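PDB 3QGM: p-nitrophenyl phosphatase (Pho2) from Archaeoglobus fulgidus, which probably acts as a metal-dependent phosphatase of the haloacid dehalogenase superfamily, hydrolysing phosphate esters, with a calcium ion bound in its metal site. Local coordinates for residues A[11-16]-A[34-39]; A[17-22]-A[28-33]; A[208-213]-A[257-262]; A[212-217]-A[250-255]; A[233-238]-A[242-247]. All coordinates share one frame; numbering follows the deposited sequence. Where two conformers were deposited one is given.

Interaction 1: residues A[11-16]-A[34-39]. With CA (calcium ion), chain E.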
# COMPACT_ATOMS: atom_id res chain seq x y z
N TYR A 11 -10.81 -32.77 10.24
CA TYR A 11 -9.98 -32.18 9.19
C TYR A 11 -10.45 -30.75 8.91
O TYR A 11 -11.61 -30.51 8.68
CB TYR A 11 -10.05 -33.04 7.93
CG TYR A 11 -9.44 -34.39 8.17
CD1 TYR A 11 -8.09 -34.61 7.92
CD2 TYR A 11 -10.18 -35.41 8.73
CE1 TYR A 11 -7.51 -35.82 8.19
CE2 TYR A 11 -9.58 -36.64 9.03
CZ TYR A 11 -8.25 -36.83 8.76
OH TYR A 11 -7.63 -38.05 9.04
N ILE A 12 -9.52 -29.82 8.97
CA ILE A 12 -9.74 -28.44 8.56
C ILE A 12 -9.17 -28.39 7.15
O ILE A 12 -7.95 -28.55 6.97
CB ILE A 12 -9.01 -27.46 9.47
CG1 ILE A 12 -9.69 -27.51 10.84
CG2 ILE A 12 -9.06 -26.03 8.84
CD1 ILE A 12 -9.08 -26.60 11.91
N ILE A 13 -10.08 -28.22 6.18
CA ILE A 13 -9.72 -28.35 4.75
C ILE A 13 -9.81 -27.01 4.01
O ILE A 13 -10.85 -26.36 3.95
CB ILE A 13 -10.47 -29.48 4.05
CG1 ILE A 13 -10.27 -30.81 4.80
CG2 ILE A 13 -9.96 -29.64 2.64
CD1 ILE A 13 -11.03 -32.01 4.17
N ASP A 14 -8.68 -26.57 3.51
CA ASP A 14 -8.64 -25.44 2.54
C ASP A 14 -9.45 -25.86 1.29
O ASP A 14 -9.40 -27.02 0.87
CB ASP A 14 -7.16 -25.17 2.25
CG ASP A 14 -6.88 -24.28 1.05
OD1 ASP A 14 -7.54 -23.25 0.73
OD2 ASP A 14 -5.87 -24.64 0.42
N ILE A 15 -10.23 -24.92 0.74
CA ILE A 15 -11.05 -25.19 -0.44
C ILE A 15 -10.22 -24.99 -1.73
O ILE A 15 -10.00 -25.94 -2.47
CB ILE A 15 -12.28 -24.29 -0.49
CG1 ILE A 15 -13.19 -24.56 0.72
CG2 ILE A 15 -13.09 -24.48 -1.80
CD1 ILE A 15 -14.29 -23.51 0.90
N ASP A 16 -9.75 -23.77 -1.97
CA ASP A 16 -9.06 -23.49 -3.25
C ASP A 16 -7.68 -24.11 -3.37
O ASP A 16 -6.78 -23.88 -2.53
CB ASP A 16 -9.01 -21.98 -3.57
CG ASP A 16 -9.40 -21.68 -5.04
OD1 ASP A 16 -10.60 -21.88 -5.40
OD2 ASP A 16 -8.50 -21.28 -5.82
N LYS A 34 -15.54 -36.91 -0.19
CA LYS A 34 -16.58 -37.91 -0.11
C LYS A 34 -16.12 -39.14 0.65
O LYS A 34 -16.85 -39.63 1.52
CB LYS A 34 -17.07 -38.26 -1.52
CG LYS A 34 -17.80 -37.11 -2.22
CD LYS A 34 -18.49 -37.63 -3.50
CE LYS A 34 -19.03 -36.53 -4.37
NZ LYS A 34 -19.47 -37.05 -5.71
N LYS A 35 -14.91 -39.64 0.36
CA LYS A 35 -14.39 -40.79 1.10
C LYS A 35 -14.21 -40.48 2.59
O LYS A 35 -14.43 -41.38 3.43
CB LYS A 35 -13.07 -41.33 0.51
CG LYS A 35 -13.24 -42.18 -0.78
CD LYS A 35 -13.30 -41.33 -2.07
CE LYS A 35 -13.02 -42.15 -3.37
NZ LYS A 35 -13.54 -41.43 -4.61
N LEU A 36 -13.84 -39.24 2.91
CA LEU A 36 -13.71 -38.80 4.32
C LEU A 36 -15.04 -38.80 5.11
O LEU A 36 -15.05 -39.19 6.27
CB LEU A 36 -13.07 -37.41 4.43
CG LEU A 36 -11.54 -37.33 4.40
CD1 LEU A 36 -11.09 -35.86 4.50
CD2 LEU A 36 -10.91 -38.17 5.51
N LYS A 37 -16.12 -38.30 4.50
CA LYS A 37 -17.45 -38.28 5.10
C LYS A 37 -17.90 -39.72 5.35
O LYS A 37 -18.41 -40.06 6.44
CB LYS A 37 -18.46 -37.60 4.16
CG LYS A 37 -18.19 -36.12 3.87
CD LYS A 37 -19.24 -35.50 2.93
CE LYS A 37 -19.05 -35.96 1.48
NZ LYS A 37 -20.01 -35.41 0.54
N GLU A 38 -17.69 -40.55 4.33
CA GLU A 38 -17.99 -41.99 4.34
C GLU A 38 -17.27 -42.73 5.47
O GLU A 38 -17.81 -43.69 6.03
CB GLU A 38 -17.50 -42.59 3.04
CG GLU A 38 -18.50 -43.39 2.26
CD GLU A 38 -17.81 -44.37 1.28
OE1 GLU A 38 -18.14 -44.34 0.06
OE2 GLU A 38 -16.93 -45.16 1.74
N LEU A 39 -16.04 -42.34 5.77
CA LEU A 39 -15.31 -42.88 6.92
C LEU A 39 -15.75 -42.19 8.22
O LEU A 39 -15.10 -42.40 9.25
CB LEU A 39 -13.80 -42.68 6.78
CG LEU A 39 -12.88 -43.79 6.27
CD1 LEU A 39 -13.60 -44.79 5.38
CD2 LEU A 39 -11.69 -43.14 5.54
CA CA E . -5.59 -22.72 -0.96
O HOH W 1 -4.67 -21.83 -3.04
O HOH W 2 -6.78 -20.71 -1.10
O HOH W 3 -4.56 -21.78 0.66
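L36 of helix 27-38 lays both its methyls over one face of the Y11 ring, toward the rim, with CD2 nearest to CE2 at 4.1 Å. Its CD1 also meets CD1 of I13 at 3.9 Å, the two side chains reaching toward each other tip to tip. Y11 and I13 stand two apart on strand 10-14, both with CB directed at the helix. Y11 has CG anti to the carbonyl carbon (chi1 -66°), which carries the ring across the L36 side chain at about a right angle. The ring's far end is anchored separately: OH is hydrogen-bonded to the backbone of P6 and K8.

Beyond I13 the chain supplies metal ligands. D14 binds the calcium ion with both carboxylate oxygens, OD1 at 2.6 Å and OD2 at 2.4 Å, whereas D16 uses its backbone O, 2.3 Å from calcium. Three waters and OD1 of D212 complete the seven ligand atoms. A carboxylate and a main-chain carbonyl two residues apart fit the DxDx(T/V) motif of haloacid dehalogenase-like enzymes. D16 OD1 turns to the backbone N of S22. M262 and V263 of helix 259-264 also pack on L36, and I43 of strand 42-47 touches both L36 and I13, so helix 27-38 rests on the parallel sheet beside helix 259-264.

Interaction 2: residues A[17-22]-A[28-33]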
# COMPACT_ATOMS: atom_id res chain seq x y z
N GLY A 17 -7.53 -24.93 -4.40
CA GLY A 17 -6.29 -25.68 -4.66
C GLY A 17 -6.41 -27.09 -4.12
O GLY A 17 -5.53 -27.94 -4.32
N VAL A 18 -7.51 -27.37 -3.42
CA VAL A 18 -7.68 -28.66 -2.74
C VAL A 18 -8.93 -29.34 -3.27
O VAL A 18 -8.86 -30.46 -3.79
CB VAL A 18 -7.77 -28.54 -1.20
CG1 VAL A 18 -7.90 -29.97 -0.53
CG2 VAL A 18 -6.61 -27.76 -0.65
N ILE A 19 -10.06 -28.64 -3.22
CA ILE A 19 -11.35 -29.22 -3.66
C ILE A 19 -11.87 -28.62 -4.97
O ILE A 19 -12.52 -29.30 -5.81
CB ILE A 19 -12.37 -29.06 -2.55
CG1 ILE A 19 -11.90 -29.88 -1.35
CG2 ILE A 19 -13.75 -29.53 -2.98
CD1 ILE A 19 -12.15 -29.15 -0.09
N GLY A 20 -11.55 -27.36 -5.17
CA GLY A 20 -11.85 -26.73 -6.42
C GLY A 20 -10.86 -25.65 -6.74
O GLY A 20 -10.02 -25.26 -5.93
N LYS A 21 -10.94 -25.19 -7.95
CA LYS A 21 -10.27 -23.99 -8.37
C LYS A 21 -11.36 -23.06 -8.88
O LYS A 21 -11.95 -23.30 -9.92
CB LYS A 21 -9.27 -24.32 -9.46
CG LYS A 21 -7.95 -23.61 -9.29
CD LYS A 21 -6.79 -24.37 -10.01
CE LYS A 21 -6.19 -25.56 -9.18
NZ LYS A 21 -5.41 -26.50 -10.06
N SER A 22 -11.66 -22.02 -8.11
CA SER A 22 -12.81 -21.17 -8.44
C SER A 22 -14.03 -22.09 -8.59
O SER A 22 -14.26 -22.90 -7.73
CB SER A 22 -12.52 -20.32 -9.71
OG SER A 22 -13.59 -19.44 -10.06
N GLU A 28 -10.11 -35.21 -7.77
CA GLU A 28 -9.43 -35.99 -6.73
C GLU A 28 -9.68 -35.41 -5.34
O GLU A 28 -9.71 -36.15 -4.34
CB GLU A 28 -7.92 -36.05 -7.00
CG GLU A 28 -7.55 -36.51 -8.40
CD GLU A 28 -7.14 -35.37 -9.34
OE1 GLU A 28 -7.90 -34.39 -9.50
OE2 GLU A 28 -6.05 -35.48 -9.95
N GLY A 29 -9.86 -34.09 -5.27
CA GLY A 29 -10.27 -33.42 -4.02
C GLY A 29 -11.72 -33.70 -3.62
O GLY A 29 -12.03 -33.96 -2.44
N VAL A 30 -12.64 -33.64 -4.59
CA VAL A 30 -14.03 -34.00 -4.34
C VAL A 30 -14.13 -35.44 -3.85
O VAL A 30 -14.77 -35.70 -2.83
CB VAL A 30 -14.93 -33.79 -5.63
CG1 VAL A 30 -16.24 -34.56 -5.50
CG2 VAL A 30 -15.18 -32.30 -5.89
N GLU A 31 -13.52 -36.36 -4.58
CA GLU A 31 -13.50 -37.76 -4.20
C GLU A 31 -13.02 -37.90 -2.74
O GLU A 31 -13.62 -38.60 -1.93
CB GLU A 31 -12.52 -38.53 -5.10
CG GLU A 31 -12.96 -38.90 -6.56
CD GLU A 31 -11.79 -39.60 -7.35
OE1 GLU A 31 -11.59 -40.83 -7.14
OE2 GLU A 31 -11.06 -38.92 -8.16
N GLY A 32 -11.91 -37.25 -2.42
CA GLY A 32 -11.33 -37.35 -1.09
C GLY A 32 -12.27 -36.90 -0.00
O GLY A 32 -12.32 -37.48 1.07
N VAL A 33 -13.01 -35.82 -0.26
CA VAL A 33 -13.97 -35.35 0.73
C VAL A 33 -15.02 -36.40 0.93
O VAL A 33 -15.37 -36.76 2.05
CB VAL A 33 -14.67 -34.06 0.28
CG1 VAL A 33 -15.94 -33.80 1.18
CG2 VAL A 33 -13.71 -32.90 0.34
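I19 packs its CG1 against CG2 of V33 at 3.9 Å, and the two side chains cross at about a right angle. The first torsion of I19 (chi1 -64°, CG1 anti to the carbonyl carbon) sets its two branches on different partners: CG1 and CD1 go to V33, while CG2 comes within 4.3 Å of V30 CG2. Both valines offer the same branch, CG2, to the isoleucine, and that of V30 also lies 4.0 Å from the backbone O of I19.

The backbones come closest at G29. With no side chain there, V18 O can approach to 3.3 Å from G29 CA, a CH···O contact that lays the turn directly against the helix. I19 also reaches I13 of strand 10-14 and F45 of strand 42-47, while F45 and L259 of helix 259-264 touch V33. The loop after strand 10-14 is thus wedged between helix 27-38 and the parallel sheet.

Interaction 3: residues A[208-213]-A[257-262]. With CA (calcium ion), chain E.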
# COMPACT_ATOMS: atom_id res chain seq x y z
N ALA A 208 -6.26 -32.52 11.69
CA ALA A 208 -5.22 -32.19 10.71
C ALA A 208 -5.70 -31.06 9.80
O ALA A 208 -6.86 -30.98 9.47
CB ALA A 208 -4.78 -33.42 9.89
N VAL A 209 -4.78 -30.18 9.43
CA VAL A 209 -5.08 -29.00 8.61
C VAL A 209 -4.51 -29.28 7.22
O VAL A 209 -3.32 -29.57 7.09
CB VAL A 209 -4.48 -27.77 9.28
CG1 VAL A 209 -4.56 -26.46 8.35
CG2 VAL A 209 -5.15 -27.55 10.62
N VAL A 210 -5.36 -29.26 6.20
CA VAL A 210 -4.95 -29.68 4.87
C VAL A 210 -5.08 -28.47 3.98
O VAL A 210 -6.08 -27.73 4.08
CB VAL A 210 -5.91 -30.73 4.27
CG1 VAL A 210 -5.45 -31.14 2.85
CG2 VAL A 210 -6.02 -31.98 5.18
N GLY A 211 -4.09 -28.30 3.11
CA GLY A 211 -4.04 -27.19 2.20
C GLY A 211 -2.96 -27.27 1.16
O GLY A 211 -2.18 -28.23 1.11
N ASP A 212 -2.91 -26.23 0.34
CA ASP A 212 -2.01 -26.20 -0.81
C ASP A 212 -0.91 -25.19 -0.67
O ASP A 212 -0.08 -25.14 -1.54
CB ASP A 212 -2.77 -25.98 -2.14
CG ASP A 212 -3.33 -24.57 -2.29
OD1 ASP A 212 -3.69 -23.94 -1.28
OD2 ASP A 212 -3.44 -24.11 -3.44
N GLN A 213 -0.91 -24.40 0.41
CA GLN A 213 0.10 -23.35 0.67
C GLN A 213 0.80 -23.51 2.02
O GLN A 213 0.17 -23.51 3.10
CB GLN A 213 -0.54 -21.96 0.60
CG GLN A 213 -1.04 -21.59 -0.78
CD GLN A 213 -1.51 -20.14 -0.85
OE1 GLN A 213 -0.84 -19.30 -1.44
NE2 GLN A 213 -2.67 -19.86 -0.30
N ASN A 257 -0.09 -36.01 -3.15
CA ASN A 257 -0.41 -35.44 -4.44
C ASN A 257 -1.77 -34.75 -4.38
O ASN A 257 -1.91 -33.64 -4.83
CB ASN A 257 -0.35 -36.52 -5.54
CG ASN A 257 1.07 -36.75 -6.07
OD1 ASN A 257 1.88 -35.82 -6.12
ND2 ASN A 257 1.36 -37.97 -6.50
N SER A 258 -2.75 -35.42 -3.79
CA SER A 258 -4.09 -34.87 -3.66
C SER A 258 -4.75 -35.39 -2.40
O SER A 258 -4.24 -36.32 -1.76
CB SER A 258 -4.94 -35.30 -4.88
OG SER A 258 -5.16 -36.68 -4.80
N LEU A 259 -5.91 -34.82 -2.06
CA LEU A 259 -6.64 -35.27 -0.88
C LEU A 259 -7.04 -36.76 -0.99
O LEU A 259 -7.05 -37.51 0.01
CB LEU A 259 -7.86 -34.37 -0.65
CG LEU A 259 -8.70 -34.66 0.57
CD1 LEU A 259 -7.89 -34.33 1.82
CD2 LEU A 259 -9.97 -33.80 0.46
N LYS A 260 -7.39 -37.18 -2.21
CA LYS A 260 -7.71 -38.59 -2.47
C LYS A 260 -6.59 -39.47 -1.94
O LYS A 260 -6.83 -40.40 -1.18
CB LYS A 260 -7.94 -38.83 -3.97
CG LYS A 260 -7.80 -40.27 -4.45
CD LYS A 260 -8.08 -40.37 -5.95
CE LYS A 260 -7.14 -41.36 -6.65
NZ LYS A 260 -5.67 -40.95 -6.53
N ASP A 261 -5.36 -39.15 -2.33
CA ASP A 261 -4.21 -39.93 -1.92
C ASP A 261 -4.00 -39.91 -0.40
O ASP A 261 -3.65 -40.95 0.20
CB ASP A 261 -2.95 -39.45 -2.65
CG ASP A 261 -3.02 -39.63 -4.17
OD1 ASP A 261 -3.70 -40.55 -4.67
OD2 ASP A 261 -2.40 -38.82 -4.88
N MSE A 262 -4.23 -38.75 0.23
CA MSE A 262 -4.13 -38.64 1.68
C MSE A 262 -5.08 -39.64 2.29
O MSE A 262 -4.73 -40.36 3.26
CB MSE A 262 -4.53 -37.26 2.18
CG MSE A 262 -4.45 -37.13 3.73
SE MSE A 262 -5.37 -35.65 4.54
CE MSE A 262 -7.08 -36.57 4.77
CA CA E . -5.59 -22.72 -0.96
O HOH W 1 -4.67 -21.83 -3.04
O HOH W 3 -4.56 -21.78 0.66
O HOH W 2 -6.78 -20.71 -1.10
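V210, on strand 207-211, presents both methyls to the start of helix 259-264. From a CB directed at the helix, CG1 runs anti to the backbone N (chi1 180°) and meets CD1 of L259 at 4.1 Å. CG2, anti to the carbonyl carbon, lies 3.8 Å from SE of M262, a selenomethionine. L259 crosses V210 at about a right angle; its CB does not aim at the strand, and its CD1 makes the touch. M262 arrives by an extended run to SE, then bends at chi3 (89°), which brings its CE to the Y11 ring of strand 10-14. S258 occupies the N-cap position of this helix, and its OG makes a weak, 3.5 Å hydrogen bond to D261 OD2. A salt bridge of 2.7 Å joins K260 NZ to D261 OD1.

At the strand's end, D212 binds the calcium ion through OD1 at 2.3 Å. Its OD2 accepts a hydrogen bond from a metal-bound water and another from the backbone N of V235, two bonds that help fix the carboxylate's rotation. D14 and D16 supply the other protein ligands. An acidic metal ligand just beyond a central parallel strand, paired with the DxD strand alongside, is typical of the Rossmann-like haloacid dehalogenase core.

Interaction 4: residues A[212-217]-A[250-255]. With CA (calcium ion), chain E.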
# COMPACT_ATOMS: atom_id res chain seq x y z
N ASP A 212 -2.91 -26.23 0.34
CA ASP A 212 -2.01 -26.20 -0.81
C ASP A 212 -0.91 -25.19 -0.67
O ASP A 212 -0.08 -25.14 -1.54
CB ASP A 212 -2.77 -25.98 -2.14
CG ASP A 212 -3.33 -24.57 -2.29
OD1 ASP A 212 -3.69 -23.94 -1.28
OD2 ASP A 212 -3.44 -24.11 -3.44
N GLN A 213 -0.91 -24.40 0.41
CA GLN A 213 0.10 -23.35 0.67
C GLN A 213 0.80 -23.51 2.02
O GLN A 213 0.17 -23.51 3.10
CB GLN A 213 -0.54 -21.96 0.60
CG GLN A 213 -1.04 -21.59 -0.78
CD GLN A 213 -1.51 -20.14 -0.85
OE1 GLN A 213 -0.84 -19.30 -1.44
NE2 GLN A 213 -2.67 -19.86 -0.30
N ILE A 214 2.13 -23.59 1.97
CA ILE A 214 2.94 -23.76 3.18
C ILE A 214 2.81 -22.57 4.09
O ILE A 214 2.55 -22.71 5.28
CB ILE A 214 4.37 -23.92 2.83
CG1 ILE A 214 4.51 -25.14 1.92
CG2 ILE A 214 5.28 -23.97 4.16
CD1 ILE A 214 5.22 -26.31 2.49
N ASP A 215 2.94 -21.39 3.51
CA ASP A 215 2.84 -20.14 4.28
C ASP A 215 1.45 -19.74 4.69
O ASP A 215 1.29 -18.79 5.41
CB ASP A 215 3.42 -18.98 3.47
CG ASP A 215 2.65 -18.71 2.21
OD1 ASP A 215 2.51 -17.53 1.87
OD2 ASP A 215 2.23 -19.66 1.54
N VAL A 216 0.43 -20.45 4.22
CA VAL A 216 -0.92 -20.16 4.67
C VAL A 216 -1.43 -21.33 5.51
O VAL A 216 -1.70 -21.21 6.72
CB VAL A 216 -1.81 -19.87 3.44
CG1 VAL A 216 -3.26 -19.71 3.83
CG2 VAL A 216 -1.26 -18.57 2.70
N ASP A 217 -1.54 -22.47 4.86
CA ASP A 217 -2.21 -23.62 5.46
C ASP A 217 -1.32 -24.34 6.47
O ASP A 217 -1.77 -24.66 7.56
CB ASP A 217 -2.64 -24.56 4.35
CG ASP A 217 -3.54 -23.86 3.37
OD1 ASP A 217 -4.65 -23.51 3.84
OD2 ASP A 217 -3.11 -23.57 2.21
N LEU A 250 9.05 -23.52 6.82
CA LEU A 250 8.11 -24.47 7.42
C LEU A 250 8.07 -25.78 6.61
O LEU A 250 8.24 -25.78 5.38
CB LEU A 250 6.71 -23.88 7.45
CG LEU A 250 6.45 -22.65 8.29
CD1 LEU A 250 5.03 -22.25 8.10
CD2 LEU A 250 6.73 -22.91 9.77
N LYS A 251 7.84 -26.88 7.31
CA LYS A 251 7.64 -28.18 6.70
C LYS A 251 6.30 -28.70 7.16
O LYS A 251 5.99 -28.62 8.36
CB LYS A 251 8.68 -29.20 7.17
CG LYS A 251 10.03 -29.12 6.50
CD LYS A 251 10.72 -30.50 6.48
CE LYS A 251 10.73 -31.17 7.85
NZ LYS A 251 10.22 -32.58 7.76
N PRO A 252 5.53 -29.30 6.22
CA PRO A 252 4.32 -30.01 6.62
C PRO A 252 4.69 -31.36 7.26
O PRO A 252 5.75 -31.86 7.03
CB PRO A 252 3.59 -30.23 5.28
CG PRO A 252 4.70 -30.36 4.26
CD PRO A 252 5.85 -29.47 4.79
N ASP A 253 3.81 -31.91 8.09
CA ASP A 253 3.98 -33.26 8.60
C ASP A 253 3.86 -34.33 7.49
O ASP A 253 4.54 -35.36 7.55
CB ASP A 253 2.98 -33.53 9.72
CG ASP A 253 3.18 -32.60 10.90
OD1 ASP A 253 4.34 -32.45 11.34
OD2 ASP A 253 2.23 -31.98 11.37
N TYR A 254 2.99 -34.08 6.50
CA TYR A 254 2.77 -35.00 5.37
C TYR A 254 2.61 -34.24 4.04
O TYR A 254 2.09 -33.14 4.00
CB TYR A 254 1.52 -35.83 5.61
CG TYR A 254 1.47 -36.54 6.93
CD1 TYR A 254 2.01 -37.82 7.07
CD2 TYR A 254 0.88 -35.94 8.05
CE1 TYR A 254 1.97 -38.48 8.29
CE2 TYR A 254 0.83 -36.59 9.25
CZ TYR A 254 1.38 -37.86 9.37
OH TYR A 254 1.34 -38.51 10.58
N VAL A 255 3.04 -34.85 2.94
CA VAL A 255 2.80 -34.33 1.61
C VAL A 255 2.11 -35.42 0.79
O VAL A 255 2.56 -36.56 0.81
CB VAL A 255 4.10 -33.97 0.90
CG1 VAL A 255 3.80 -33.32 -0.47
CG2 VAL A 255 4.95 -33.05 1.77
CA CA E . -5.59 -22.72 -0.96
O HOH W 1 -4.67 -21.83 -3.04
O HOH W 3 -4.56 -21.78 0.66
O HOH W 2 -6.78 -20.71 -1.10
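I214 and L250 make the tight part of the contact, CG2 of the isoleucine lying 3.6 Å from CB of the leucine. The two side chains lie alongside and point opposite ways, and L250 CD1 comes 3.8 Å from the backbone O of I214. The other branch of I214 reaches P252 more loosely: a second torsion off the staggered positions (chi2 -112°) swings CD1 to CD of the proline ring, 4.0 Å away. I214 and P252 are buried, whereas L250 is only partly so; next to it, K251 directs its CB away from the helix and is exposed.

The polar face of the 212-217 turn serves the metal site. D217 OD2 accepts the N-H of Q213 at 3.0 Å through its anti lone pair, takes a weak bond from D212 N, and receives a hydrogen bond from a calcium-bound water. That water also accepts from Q213 NE2. D217 OD1 forms a salt bridge with K187. On the apolar side, L230 of strand 227-231 packs on I214 and P252, while I245 and H248 of helix 241-248 touch I214 beside the first turn of helix 214-224.

Interaction 5: residues A[233-238]-A[242-247]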
# COMPACT_ATOMS: atom_id res chain seq x y z
N THR A 233 -2.20 -30.40 -5.46
CA THR A 233 -3.20 -30.07 -6.48
C THR A 233 -3.36 -28.57 -6.75
O THR A 233 -4.07 -28.21 -7.66
CB THR A 233 -4.59 -30.67 -6.14
OG1 THR A 233 -4.87 -30.52 -4.74
CG2 THR A 233 -4.63 -32.18 -6.55
N GLY A 234 -2.65 -27.70 -6.01
CA GLY A 234 -2.84 -26.25 -6.11
C GLY A 234 -1.51 -25.52 -6.21
O GLY A 234 -0.66 -25.92 -6.98
N VAL A 235 -1.33 -24.46 -5.41
CA VAL A 235 -0.14 -23.59 -5.49
C VAL A 235 1.22 -24.36 -5.35
O VAL A 235 2.22 -24.04 -6.03
CB VAL A 235 -0.27 -22.44 -4.43
CG1 VAL A 235 1.01 -21.69 -4.24
CG2 VAL A 235 -1.44 -21.46 -4.77
N THR A 236 1.28 -25.39 -4.51
CA THR A 236 2.53 -26.11 -4.32
C THR A 236 2.54 -27.31 -5.22
O THR A 236 1.56 -28.01 -5.36
CB THR A 236 2.80 -26.46 -2.86
OG1 THR A 236 2.47 -25.34 -2.03
CG2 THR A 236 4.31 -26.81 -2.64
N THR A 237 3.64 -27.49 -5.94
CA THR A 237 3.76 -28.61 -6.89
C THR A 237 4.95 -29.48 -6.50
O THR A 237 5.78 -29.10 -5.65
CB THR A 237 3.97 -28.11 -8.28
OG1 THR A 237 5.23 -27.46 -8.33
CG2 THR A 237 2.86 -27.12 -8.68
N ARG A 238 5.06 -30.63 -7.15
CA ARG A 238 6.22 -31.50 -6.91
C ARG A 238 7.54 -30.72 -7.21
O ARG A 238 8.54 -30.81 -6.45
CB ARG A 238 6.07 -32.81 -7.71
CG ARG A 238 6.95 -33.99 -7.24
CD ARG A 238 6.69 -34.41 -5.78
NE ARG A 238 5.58 -35.36 -5.60
CZ ARG A 238 5.21 -35.87 -4.43
NH1 ARG A 238 4.20 -36.73 -4.36
NH2 ARG A 238 5.84 -35.53 -3.30
N ASP A 242 10.38 -28.11 -2.58
CA ASP A 242 11.65 -27.80 -1.85
C ASP A 242 11.83 -26.30 -1.72
O ASP A 242 12.18 -25.79 -0.66
CB ASP A 242 12.86 -28.40 -2.57
CG ASP A 242 12.79 -29.91 -2.70
OD1 ASP A 242 12.61 -30.60 -1.67
OD2 ASP A 242 12.94 -30.41 -3.84
N GLN A 243 11.51 -25.61 -2.79
CA GLN A 243 11.67 -24.17 -2.86
C GLN A 243 10.72 -23.47 -1.87
O GLN A 243 11.11 -22.52 -1.18
CB GLN A 243 11.36 -23.71 -4.27
CG GLN A 243 12.22 -24.32 -5.41
CD GLN A 243 12.51 -25.83 -5.35
OE1 GLN A 243 11.59 -26.66 -5.30
NE2 GLN A 243 13.80 -26.20 -5.42
N MSE A 244 9.48 -23.96 -1.79
CA MSE A 244 8.50 -23.41 -0.87
C MSE A 244 8.86 -23.68 0.59
O MSE A 244 8.73 -22.81 1.46
CB MSE A 244 7.14 -24.00 -1.20
CG MSE A 244 6.52 -23.50 -2.52
SE MSE A 244 6.42 -21.54 -2.64
CE MSE A 244 5.48 -21.43 -4.35
N ILE A 245 9.32 -24.91 0.87
CA ILE A 245 9.82 -25.25 2.22
C ILE A 245 10.94 -24.25 2.64
O ILE A 245 10.88 -23.65 3.73
CB ILE A 245 10.29 -26.75 2.28
CG1 ILE A 245 9.06 -27.67 2.28
CG2 ILE A 245 11.18 -27.00 3.52
CD1 ILE A 245 9.33 -29.11 1.91
N GLU A 246 11.90 -24.02 1.75
CA GLU A 246 13.03 -23.09 2.03
C GLU A 246 12.50 -21.67 2.16
O GLU A 246 12.78 -20.99 3.13
CB GLU A 246 14.11 -23.13 0.94
CG GLU A 246 15.36 -23.95 1.25
CD GLU A 246 16.30 -23.28 2.29
OE1 GLU A 246 17.14 -24.02 2.86
OE2 GLU A 246 16.19 -22.05 2.54
N ARG A 247 11.74 -21.24 1.17
CA ARG A 247 11.12 -19.93 1.15
C ARG A 247 10.40 -19.59 2.48
O ARG A 247 10.62 -18.53 3.07
CB ARG A 247 10.13 -19.89 -0.03
CG ARG A 247 9.28 -18.64 -0.17
CD ARG A 247 9.92 -17.59 -1.05
NE ARG A 247 10.28 -18.09 -2.38
CZ ARG A 247 9.41 -18.30 -3.37
NH1 ARG A 247 9.85 -18.74 -4.55
NH2 ARG A 247 8.11 -18.10 -3.20
O HOH W 4 10.56 -29.95 -5.00
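This is a small apolar contact, partly buried, between the loop that follows strand 227-231 and the helix the loop leads into, centred on M244, a selenomethionine. CG of M244 lies 4.0 Å from CG2 of T236, the two side chains passing flank to flank with their ends in opposing directions. A bend at chi2 (-54°) folds the rest of the M244 chain, and CE ends 4.5 Å from V235 CG1, a looser touch at the margin. T236 holds CG2 anti to its backbone N and gives that methyl to the helix; OG1, on another branch, is hydrogen-bonded to the backbone O of D212.

A water bridges the chain at the start of the helix. It lies 2.6 Å from R238 O and accepts from D242 N at 3.0 Å. V235 N bonds to OD2 of the metal ligand D212, and N240 links to the backbone of V235 and T237. The loop thus runs from the calcium site to helix 241-248, with T233 tied to G17 of the loop after strand 10-14 and to K21 of strand 20-21.

All five contacts belong to the core domain built on the six-stranded parallel sheet, where strands 10-14 and 207-211 are neighbours. Interactions 1 and 2, centres about 9 Å apart, share helix 27-38 and come first along the chain, interaction 2 falling between the two segments of interaction 1. The others follow: interactions 3 and 4 both contain D212 and Q213, their centres also about 9 Å apart, and interaction 5 lies within the chain span of each. Interactions 1 and 5 are farthest apart, about 21 Å between centres. Calcium joins the N-terminal and C-terminal parts of the core, ligated by interaction 1 and by the D212 shared by interactions 3 and 4.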